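Local atomic coordinates of leucine aminopeptidase 2 (Saccharomyces cerevisiae, PDB entry 2XQ0), a protein that removes amino-terminal residues from peptides, preferring di- and tripeptides, with a zinc-dependent active site, and also hydrolyses epoxides such as leukotriene A4 weakly. Residues E441-E444 / I445-V449. Sequence-based numbering, arbitrary orientation.
Sequences EKKE and ILDSV
The carbonyl of K442, the N-cap residue, accepts the amide of L446 (N to O, 3.2 Å), and one residue on K443 O takes D447 N at 3.0 Å, two i to i+4 bonds that hold this short helix, 443-447. The next bond in the series, from S448 N to E444 O, is weak, its angle at the hydrogen falling to 126°. The hydroxyl of the same serine makes a separate bond: S448 OG donates to I445 O at 2.9 Å, three residues earlier.

K443 and D447, four residues apart, form the i to i+4 salt bridge of lysine and aspartate familiar from helices. K443 sends CG to the side away from its own N (chi1 165°), and bends at chi2, chi3 and chi4 then bring NZ to OD2 at 2.8 Å on the syn lone pair of that oxygen while CG and CD brush the same atom. The other oxygen, OD1, accepts the hydroxyl of Y436 from helix 428-438 and a water at 2.8 Å, which is linked only weakly to NZ.

L446 is buried against L404 and against L435 and Y436 of helix 428-438, and I445 rests on I403 of helix 388-403. K442 extends away from the turn to a salt bridge with E409.

With both carboxylate oxygens engaged, D447 joins the short helix to its neighbour at the surface of the peptidase domain, far from the zinc. An alanine here is likely to leave K443 without its counter-charge and the Y436 hydroxyl without this acceptor. K443 and the Y436 hydroxyl probably favour the ionised form of D447, one offsetting its charge and the other tying it to the adjoining helix.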
ATOM      1  N   GLU A 441      18.067  14.277 -27.718  1.00 43.67           N
ATOM      2  CA  GLU A 441      19.522  14.303 -27.763  1.00 48.47           C
ATOM      3  C   GLU A 441      20.135  13.082 -27.094  1.00 47.35           C
ATOM      4  O   GLU A 441      21.314  12.798 -27.275  1.00 47.76           O
ATOM      5  CB  GLU A 441      20.067  15.589 -27.133  1.00 55.40           C
ATOM      6  CG  GLU A 441      19.789  16.842 -27.964  1.00 74.75           C
ATOM      7  CD  GLU A 441      20.683  18.021 -27.596  1.00 90.30           C
ATOM      8  OE1 GLU A 441      21.862  17.799 -27.237  1.00 94.31           O
ATOM      9  OE2 GLU A 441      20.208  19.174 -27.679  1.00 94.42           O
ATOM     10  N   LYS A 442      19.333  12.350 -26.328  1.00 41.11           N
ATOM     11  CA  LYS A 442      19.858  11.221 -25.561  1.00 46.80           C
ATOM     12  C   LYS A 442      19.354   9.871 -26.067  1.00 46.08           C
ATOM     13  O   LYS A 442      19.305   8.892 -25.323  1.00 42.99           O
ATOM     14  CB  LYS A 442      19.554  11.393 -24.063  1.00 45.71           C
ATOM     15  CG  LYS A 442      20.233  12.602 -23.432  1.00 51.82           C
ATOM     16  CD  LYS A 442      20.170  12.549 -21.906  1.00 57.04           C
ATOM     17  CE  LYS A 442      21.211  13.464 -21.266  1.00 56.59           C
ATOM     18  NZ  LYS A 442      20.795  14.893 -21.304  1.00 59.14           N
ATOM     19  N   LYS A 443      18.997   9.821 -27.345  1.00 47.89           N
ATOM     20  CA  LYS A 443      18.421   8.614 -27.929  1.00 47.84           C
ATOM     21  C   LYS A 443      19.340   7.392 -27.816  1.00 45.36           C
ATOM     22  O   LYS A 443      18.874   6.270 -27.624  1.00 46.93           O
ATOM     23  CB  LYS A 443      18.033   8.869 -29.385  1.00 48.71           C
ATOM     24  CG  LYS A 443      17.758   7.618 -30.193  1.00 57.96           C
ATOM     25  CD  LYS A 443      16.278   7.304 -30.249  1.00 58.00           C
ATOM     26  CE  LYS A 443      15.902   6.782 -31.635  1.00 57.09           C
ATOM     27  NZ  LYS A 443      16.751   5.629 -32.034  1.00 52.80           N
ATOM     28  N   GLU A 444      20.642   7.606 -27.932  1.00 47.38           N
ATOM     29  CA  GLU A 444      21.577   6.491 -27.884  1.00 48.32           C
ATOM     30  C   GLU A 444      21.680   5.910 -26.478  1.00 45.78           C
ATOM     31  O   GLU A 444      21.771   4.696 -26.315  1.00 48.40           O
ATOM     32  CB  GLU A 444      22.955   6.907 -28.416  1.00 57.08           C
ATOM     33  CG  GLU A 444      23.001   7.074 -29.932  1.00 74.52           C
ATOM     34  CD  GLU A 444      24.386   7.455 -30.442  1.00 89.34           C
ATOM     35  OE1 GLU A 444      25.304   7.601 -29.605  1.00 95.80           O
ATOM     36  OE2 GLU A 444      24.558   7.609 -31.673  1.00 90.38           O
ATOM     37  N   ILE A 445      21.664   6.779 -25.469  1.00 41.58           N
ATOM     38  CA  ILE A 445      21.647   6.336 -24.075  1.00 42.35           C
ATOM     39  C   ILE A 445      20.405   5.507 -23.754  1.00 42.60           C
ATOM     40  O   ILE A 445      20.492   4.518 -23.030  1.00 48.25           O
ATOM     41  CB  ILE A 445      21.738   7.516 -23.104  1.00 39.31           C
ATOM     42  CG1 ILE A 445      23.140   8.144 -23.165  1.00 39.37           C
ATOM     43  CG2 ILE A 445      21.383   7.080 -21.679  1.00 43.21           C
ATOM     44  CD1 ILE A 445      23.474   9.052 -21.979  1.00 43.40           C
ATOM     45  N   LEU A 446      19.255   5.893 -24.302  1.00 39.67           N
ATOM     46  CA  LEU A 446      18.010   5.178 -24.009  1.00 42.46           C
ATOM     47  C   LEU A 446      17.939   3.862 -24.767  1.00 42.41           C
ATOM     48  O   LEU A 446      17.347   2.894 -24.290  1.00 41.95           O
ATOM     49  CB  LEU A 446      16.777   6.034 -24.328  1.00 33.93           C
ATOM     50  CG  LEU A 446      16.486   7.253 -23.455  1.00 33.27           C
ATOM     51  CD1 LEU A 446      15.357   8.073 -24.061  1.00 34.25           C
ATOM     52  CD2 LEU A 446      16.137   6.833 -22.026  1.00 38.76           C
ATOM     53  N   ASP A 447      18.532   3.837 -25.956  1.00 38.76           N
ATOM     54  CA  ASP A 447      18.586   2.615 -26.760  1.00 48.56           C
ATOM     55  C   ASP A 447      19.566   1.585 -26.184  1.00 48.66           C
ATOM     56  O   ASP A 447      19.509   0.406 -26.524  1.00 54.72           O
ATOM     57  CB  ASP A 447      18.930   2.929 -28.225  1.00 54.91           C
ATOM     58  CG  ASP A 447      17.749   3.518 -28.998  1.00 60.44           C
ATOM     59  OD1 ASP A 447      16.580   3.246 -28.631  1.00 57.68           O
ATOM     60  OD2 ASP A 447      17.991   4.249 -29.982  1.00 63.13           O
ATOM     61  N   SER A 448      20.453   2.027 -25.299  1.00 45.44           N
ATOM     62  CA  SER A 448      21.369   1.111 -24.628  1.00 46.72           C
ATOM     63  C   SER A 448      20.717   0.402 -23.438  1.00 50.21           C
ATOM     64  O   SER A 448      21.237  -0.604 -22.955  1.00 54.45           O
ATOM     65  CB  SER A 448      22.639   1.833 -24.176  1.00 50.15           C
ATOM     66  OG  SER A 448      22.486   2.383 -22.877  1.00 53.24           O
ATOM     67  N   VAL A 449      19.592   0.932 -22.956  1.00 44.39           N
ATOM     68  CA  VAL A 449      18.850   0.295 -21.869  1.00 37.68           C
ATOM     69  C   VAL A 449      18.294  -1.042 -22.352  1.00 43.50           C
ATOM     70  O   VAL A 449      17.600  -1.094 -23.364  1.00 46.29           O
ATOM     71  CB  VAL A 449      17.661   1.173 -21.394  1.00 47.35           C
ATOM     72  CG1 VAL A 449      16.777   0.401 -20.411  1.00 42.88           C
ATOM     73  CG2 VAL A 449      18.158   2.463 -20.763  1.00 42.26           C
TER
HETATM   74  O   HOH W   1      14.807   3.255 -30.795  1.00 44.77           O